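Local coordinates for protein 2-dehydropantoate 2-reductase (Porphyromonas gingivalis, PDB 2QYT) that probably catalyses the NADPH-dependent reduction of 2-dehydropantoate (ketopantoate) to (R)-pantoate, a step on the way to pantothenate, at residues K200-I205 against T287-R292; S232-V237 against Q254-K259. All coordinates share one frame; numbering follows the deposited sequence.

Interaction 1 of 2, residues K200-I205 against T287-R292; sequences KKFMMI and TGYVVR
Tyr289 turns its two ends to different work: its hydroxyl OH is hydrogen-bonded to Lys244 NZ, while its ring packs against Phe202 across the contact. A tyrosine suits a place of this kind, at the border of an apolar core, because it can keep its phenol oxygen in polar company and still offer carbon to its neighbours. The meeting is made by the far end of the phenylalanine, whose CZ lies 3.8 Å from Tyr289 CD2. With their planes at 85° and centroids 5.6 Å apart, the rings are almost perpendicular, yet the approach is oblique to both and makes neither a stack nor a T-shaped pair. Phe202 gets this far because its CG is anti to the backbone N (chi1 176°), which carries the ring out from helix 194-215 to the start of helix 288-296.

Val290 comes to the phenylalanine differently. Its CG2 sits at the edge of the ring, near the ring plane, 4.0 Å from Phe202 CE2, and the two side chains run antiparallel, one passing beside the other. A short branched side chain suits this place, because its methyls can meet Phe202, Leu240, Leu301 and Tyr304 close to the backbone. Phe202 itself reaches Phe241 of helix 227-244, so the ring lies among side chains of helices 227-244 and 288-296 in the C-terminal helical domain. No hydrogen bond joins the two segments; their cohesion is that of dispersion and of excluded water, and depends on how well carbon fits carbon.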
loop_
_atom_site.group_PDB
_atom_site.type_symbol
_atom_site.label_atom_id
_atom_site.label_comp_id
_atom_site.label_asym_id
_atom_site.label_seq_id
_atom_site.Cartn_x
_atom_site.Cartn_y
_atom_site.Cartn_z
ATOM N N LYS A 200 -8.622 -2.928 -8.349
ATOM C CA LYS A 200 -8.236 -2.080 -9.473
ATOM C C LYS A 200 -6.724 -1.818 -9.501
ATOM O O LYS A 200 -6.083 -2.012 -10.538
ATOM C CB LYS A 200 -9.053 -0.774 -9.504
ATOM C CG LYS A 200 -9.030 -0.031 -10.834
ATOM C CD LYS A 200 -9.497 1.421 -10.666
ATOM C CE LYS A 200 -8.363 2.358 -10.195
ATOM N NZ LYS A 200 -8.759 3.237 -9.051
ATOM N N LYS A 201 -6.158 -1.430 -8.352
ATOM C CA LYS A 201 -4.713 -1.251 -8.212
ATOM C C LYS A 201 -3.943 -2.540 -8.539
ATOM O O LYS A 201 -2.979 -2.506 -9.309
ATOM C CB LYS A 201 -4.372 -0.777 -6.788
ATOM C CG LYS A 201 -2.884 -0.719 -6.453
ATOM C CD LYS A 201 -2.343 0.682 -6.537
ATOM C CE LYS A 201 -0.848 0.710 -6.828
ATOM N NZ LYS A 201 -0.116 0.590 -5.561
ATOM N N PHE A 202 -4.366 -3.659 -7.954
ATOM C CA PHE A 202 -3.657 -4.930 -8.109
ATOM C C PHE A 202 -3.661 -5.475 -9.555
ATOM O O PHE A 202 -2.663 -5.996 -10.035
ATOM C CB PHE A 202 -4.186 -6.007 -7.140
ATOM C CG PHE A 202 -3.536 -7.348 -7.347
ATOM C CD1 PHE A 202 -2.286 -7.630 -6.758
ATOM C CD2 PHE A 202 -4.129 -8.302 -8.169
ATOM C CE1 PHE A 202 -1.653 -8.847 -6.951
ATOM C CE2 PHE A 202 -3.502 -9.520 -8.401
ATOM C CZ PHE A 202 -2.266 -9.800 -7.787
HETATM N N MSE A 203 -4.801 -5.378 -10.225
HETATM C CA MSE A 203 -4.934 -5.828 -11.611
HETATM C C MSE A 203 -3.964 -5.086 -12.542
HETATM O O MSE A 203 -3.246 -5.728 -13.311
HETATM C CB MSE A 203 -6.372 -5.680 -12.085
HETATM C CG MSE A 203 -7.343 -6.694 -11.507
HETATM SE SE MSE A 203 -9.212 -6.258 -11.975
HETATM C CE MSE A 203 -9.057 -4.327 -12.089
HETATM N N MSE A 204 -3.916 -3.757 -12.423
HETATM C CA MSE A 204 -3.005 -2.902 -13.181
HETATM C C MSE A 204 -1.534 -3.283 -13.004
HETATM O O MSE A 204 -0.778 -3.417 -13.960
HETATM C CB MSE A 204 -3.176 -1.459 -12.723
HETATM C CG MSE A 204 -4.484 -0.824 -13.122
HETATM SE SE MSE A 204 -4.591 -0.544 -15.038
HETATM C CE MSE A 204 -3.000 0.587 -15.261
ATOM N N ILE A 205 -1.124 -3.429 -11.750
ATOM C CA ILE A 205 0.271 -3.725 -11.451
ATOM C C ILE A 205 0.593 -5.200 -11.692
ATOM O O ILE A 205 1.702 -5.538 -12.073
ATOM C CB ILE A 205 0.673 -3.266 -10.043
ATOM C CG1 ILE A 205 2.113 -3.685 -9.740
ATOM C CG2 ILE A 205 -0.255 -3.845 -9.019
ATOM C CD1 ILE A 205 2.638 -3.254 -8.395
ATOM N N THR A 287 1.980 -12.205 -9.971
ATOM C CA THR A 287 1.826 -13.262 -10.979
ATOM C C THR A 287 1.368 -14.580 -10.330
ATOM O O THR A 287 0.309 -15.113 -10.684
ATOM C CB THR A 287 3.160 -13.498 -11.742
ATOM O OG1 THR A 287 3.894 -12.263 -11.829
ATOM C CG2 THR A 287 2.901 -14.038 -13.129
ATOM N N GLY A 288 2.159 -15.090 -9.379
ATOM C CA GLY A 288 1.876 -16.367 -8.734
ATOM C C GLY A 288 0.493 -16.450 -8.123
ATOM O O GLY A 288 -0.191 -17.468 -8.253
ATOM N N TYR A 289 0.082 -15.360 -7.475
ATOM C CA TYR A 289 -1.214 -15.276 -6.807
ATOM C C TYR A 289 -2.343 -15.611 -7.768
ATOM O O TYR A 289 -3.171 -16.496 -7.474
ATOM C CB TYR A 289 -1.442 -13.875 -6.214
ATOM C CG TYR A 289 -2.853 -13.690 -5.713
ATOM C CD1 TYR A 289 -3.259 -14.237 -4.486
ATOM C CD2 TYR A 289 -3.801 -13.020 -6.485
ATOM C CE1 TYR A 289 -4.573 -14.095 -4.033
ATOM C CE2 TYR A 289 -5.117 -12.876 -6.047
ATOM C CZ TYR A 289 -5.497 -13.408 -4.818
ATOM O OH TYR A 289 -6.800 -13.250 -4.393
ATOM N N VAL A 290 -2.339 -14.882 -8.902
ATOM C CA VAL A 290 -3.296 -14.994 -10.006
ATOM C C VAL A 290 -3.447 -16.437 -10.514
ATOM O O VAL A 290 -4.560 -16.985 -10.514
ATOM C CB VAL A 290 -2.913 -14.029 -11.193
ATOM C CG1 VAL A 290 -4.078 -13.869 -12.156
ATOM C CG2 VAL A 290 -2.502 -12.666 -10.674
ATOM N N VAL A 291 -2.334 -17.073 -10.893
ATOM C CA VAL A 291 -2.340 -18.481 -11.308
ATOM C C VAL A 291 -3.040 -19.405 -10.282
ATOM O O VAL A 291 -3.879 -20.256 -10.629
ATOM C CB VAL A 291 -0.882 -18.988 -11.582
ATOM C CG1 VAL A 291 -0.834 -20.518 -11.751
ATOM C CG2 VAL A 291 -0.278 -18.278 -12.807
ATOM N N ARG A 292 -2.690 -19.237 -9.013
ATOM C CA ARG A 292 -3.204 -20.121 -8.002
ATOM C C ARG A 292 -4.647 -19.855 -7.616
ATOM O O ARG A 292 -5.408 -20.794 -7.367
ATOM C CB ARG A 292 -2.281 -20.134 -6.802
ATOM C CG ARG A 292 -1.100 -21.065 -7.014
ATOM C CD ARG A 292 -0.259 -21.188 -5.760
ATOM N NE ARG A 292 1.110 -20.770 -6.048
ATOM C CZ ARG A 292 1.544 -19.505 -5.991
ATOM N NH1 ARG A 292 0.737 -18.499 -5.626
ATOM N NH2 ARG A 292 2.801 -19.251 -6.290
#

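Interaction 2 of 2, residues S232-V237 against Q254-K259; sequences SLLEEV and QQLLDK
Leu256 and Leu257 use different first torsions to meet the same partner, Leu234: CG of Leu256 is anti to its carbonyl carbon (chi1 -63°), whereas CG of Leu257 is anti to its backbone N (chi1 -154°). The contact is leucine packing between two consecutive helices, 227-244 and 252-262, of the C-terminal helical domain, which belongs to the same clan as the C-terminal domain of 6-phosphogluconate dehydrogenase.

Leu234 projects from its helix toward the other and divides its two methyls between the neighbours. CD1 lies 3.8 Å from Leu256 CD1 and 3.9 Å from Leu256 CB, so it touches both the base and one end of that side chain, which Leu234 crosses at a slant. CD2 goes to the base of Leu257, 3.9 Å from its CA and 4.0 Å from its CB, with the two side chains at about a right angle. The forked end of leucine suits this place, because one residue can touch two successive positions of a helix. Between the two segments the backbones are nearest at Leu234 and Leu257, whose CA atoms are 7.4 Å apart. Leu234 also touches Val253 and Gln260 of helix 252-262, and Val207 of helix 194-215.

Nothing polar bridges the segments. Glu236, though buried, turns to another helix: OE1 accepts from Tyr304 N and OE2 from Met303 N. Both amides belong to the first turn of helix 302-309, whose dipole would probably favour the negative charge. Val237, one helical turn on from Leu234, points toward the other helix but stops short of contact, its CG1 4.6 Å from Leu256 CD1.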
loop_
_atom_site.group_PDB
_atom_site.type_symbol
_atom_site.label_atom_id
_atom_site.label_comp_id
_atom_site.label_asym_id
_atom_site.label_seq_id
_atom_site.Cartn_x
_atom_site.Cartn_y
_atom_site.Cartn_z
ATOM N N SER A 232 -5.185 -10.106 -23.406
ATOM C CA SER A 232 -5.363 -11.419 -22.816
ATOM C C SER A 232 -5.134 -11.416 -21.300
ATOM O O SER A 232 -5.855 -12.082 -20.592
ATOM C CB SER A 232 -4.448 -12.438 -23.469
ATOM O OG SER A 232 -4.864 -12.604 -24.799
ATOM N N LEU A 233 -4.122 -10.690 -20.837
ATOM C CA LEU A 233 -3.815 -10.557 -19.406
ATOM C C LEU A 233 -4.922 -9.774 -18.667
ATOM O O LEU A 233 -5.347 -10.145 -17.561
ATOM C CB LEU A 233 -2.449 -9.867 -19.222
ATOM C CG LEU A 233 -1.199 -10.621 -18.750
ATOM C CD1 LEU A 233 -1.092 -12.079 -19.204
ATOM C CD2 LEU A 233 0.058 -9.866 -19.091
ATOM N N LEU A 234 -5.381 -8.701 -19.294
ATOM C CA LEU A 234 -6.436 -7.868 -18.745
ATOM C C LEU A 234 -7.736 -8.666 -18.544
ATOM O O LEU A 234 -8.361 -8.600 -17.481
ATOM C CB LEU A 234 -6.646 -6.653 -19.648
ATOM C CG LEU A 234 -6.150 -5.230 -19.277
ATOM C CD1 LEU A 234 -5.301 -5.100 -18.017
ATOM C CD2 LEU A 234 -5.474 -4.513 -20.471
ATOM N N GLU A 235 -8.099 -9.454 -19.549
ATOM C CA GLU A 235 -9.322 -10.267 -19.535
ATOM C C GLU A 235 -9.229 -11.392 -18.511
ATOM O O GLU A 235 -10.227 -11.729 -17.862
ATOM C CB GLU A 235 -9.611 -10.863 -20.916
ATOM C CG GLU A 235 -10.156 -9.877 -21.955
ATOM C CD GLU A 235 -10.510 -10.555 -23.282
ATOM O OE1 GLU A 235 -11.221 -9.911 -24.100
ATOM O OE2 GLU A 235 -10.083 -11.722 -23.525
ATOM N N GLU A 236 -8.029 -11.955 -18.373
ATOM C CA GLU A 236 -7.775 -13.057 -17.460
ATOM C C GLU A 236 -7.902 -12.646 -15.976
ATOM O O GLU A 236 -8.686 -13.255 -15.230
ATOM C CB GLU A 236 -6.411 -13.687 -17.751
ATOM C CG GLU A 236 -6.469 -14.771 -18.806
ATOM C CD GLU A 236 -5.112 -15.347 -19.157
ATOM O OE1 GLU A 236 -4.145 -15.115 -18.393
ATOM O OE2 GLU A 236 -5.018 -16.035 -20.208
ATOM N N VAL A 237 -7.136 -11.627 -15.577
ATOM C CA VAL A 237 -7.200 -11.055 -14.236
ATOM C C VAL A 237 -8.623 -10.581 -13.927
ATOM O O VAL A 237 -9.105 -10.751 -12.803
ATOM C CB VAL A 237 -6.100 -9.920 -14.000
ATOM C CG1 VAL A 237 -6.508 -8.559 -14.577
ATOM C CG2 VAL A 237 -5.729 -9.800 -12.487
ATOM N N GLN A 254 -11.369 -2.505 -20.275
ATOM C CA GLN A 254 -11.199 -1.263 -21.026
ATOM C C GLN A 254 -10.656 -0.111 -20.169
ATOM O O GLN A 254 -9.733 0.596 -20.580
ATOM C CB GLN A 254 -12.522 -0.858 -21.699
ATOM C CG GLN A 254 -13.129 -1.928 -22.623
ATOM C CD GLN A 254 -12.171 -2.398 -23.720
ATOM O OE1 GLN A 254 -11.441 -1.599 -24.310
ATOM N NE2 GLN A 254 -12.172 -3.703 -23.994
ATOM N N GLN A 255 -11.237 0.065 -18.982
ATOM C CA GLN A 255 -10.822 1.096 -18.030
ATOM C C GLN A 255 -9.344 0.926 -17.680
ATOM O O GLN A 255 -8.579 1.897 -17.723
ATOM C CB GLN A 255 -11.677 1.016 -16.762
ATOM C CG GLN A 255 -11.810 2.310 -15.982
ATOM C CD GLN A 255 -12.859 2.212 -14.883
ATOM O OE1 GLN A 255 -12.614 1.647 -13.805
ATOM N NE2 GLN A 255 -14.038 2.767 -15.152
ATOM N N LEU A 256 -8.962 -0.311 -17.342
ATOM C CA LEU A 256 -7.566 -0.683 -17.124
ATOM C C LEU A 256 -6.699 -0.460 -18.363
ATOM O O LEU A 256 -5.600 0.094 -18.263
ATOM C CB LEU A 256 -7.442 -2.150 -16.676
ATOM C CG LEU A 256 -8.029 -2.707 -15.368
ATOM C CD1 LEU A 256 -7.588 -4.157 -15.187
ATOM C CD2 LEU A 256 -7.674 -1.873 -14.155
ATOM N N LEU A 257 -7.204 -0.899 -19.519
ATOM C CA LEU A 257 -6.485 -0.809 -20.794
ATOM C C LEU A 257 -6.009 0.612 -21.116
ATOM O O LEU A 257 -4.833 0.822 -21.422
ATOM C CB LEU A 257 -7.361 -1.328 -21.950
ATOM C CG LEU A 257 -6.811 -1.922 -23.260
ATOM C CD1 LEU A 257 -7.795 -1.605 -24.391
ATOM C CD2 LEU A 257 -5.398 -1.469 -23.652
ATOM N N ASP A 258 -6.923 1.579 -21.046
ATOM C CA ASP A 258 -6.623 2.946 -21.465
ATOM C C ASP A 258 -5.567 3.627 -20.589
ATOM O O ASP A 258 -4.705 4.349 -21.099
ATOM C CB ASP A 258 -7.898 3.784 -21.532
ATOM C CG ASP A 258 -7.791 4.909 -22.529
ATOM O OD1 ASP A 258 -7.731 6.079 -22.097
ATOM O OD2 ASP A 258 -7.747 4.623 -23.746
ATOM N N LYS A 259 -5.641 3.379 -19.278
ATOM C CA LYS A 259 -4.669 3.883 -18.296
ATOM C C LYS A 259 -3.214 3.489 -18.627
ATOM O O LYS A 259 -2.283 4.281 -18.415
ATOM C CB LYS A 259 -5.059 3.426 -16.879
ATOM C CG LYS A 259 -4.323 4.134 -15.732
ATOM C CD LYS A 259 -4.754 5.595 -15.566
ATOM C CE LYS A 259 -3.648 6.455 -14.948
ATOM N NZ LYS A 259 -4.064 7.877 -14.822
#

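In the fold
Interactions 1 and 2 have centres about 12 Å apart and form neighbouring parts of one helical core. Met203, deposited as selenomethionine, joins them from helix 194-215: its CG lies 3.6 Å from Val237 CG2, and its CE lies 3.4 Å from Leu256 CD1. Phe202 and Met203 both touch Phe241 of helix 227-244, but Phe202 goes on to helix 288-296 and Met203 to helix 252-262. Segment 200-205 also reaches the N-terminal part of the chain through Lys201, whose NZ is hydrogen-bonded to Asn118 OD1 and Val140 O. Near the chain start, Gly15, Gly17 and Gly20 fit a Rossmann-type glycine pattern, consistent with NADPH binding.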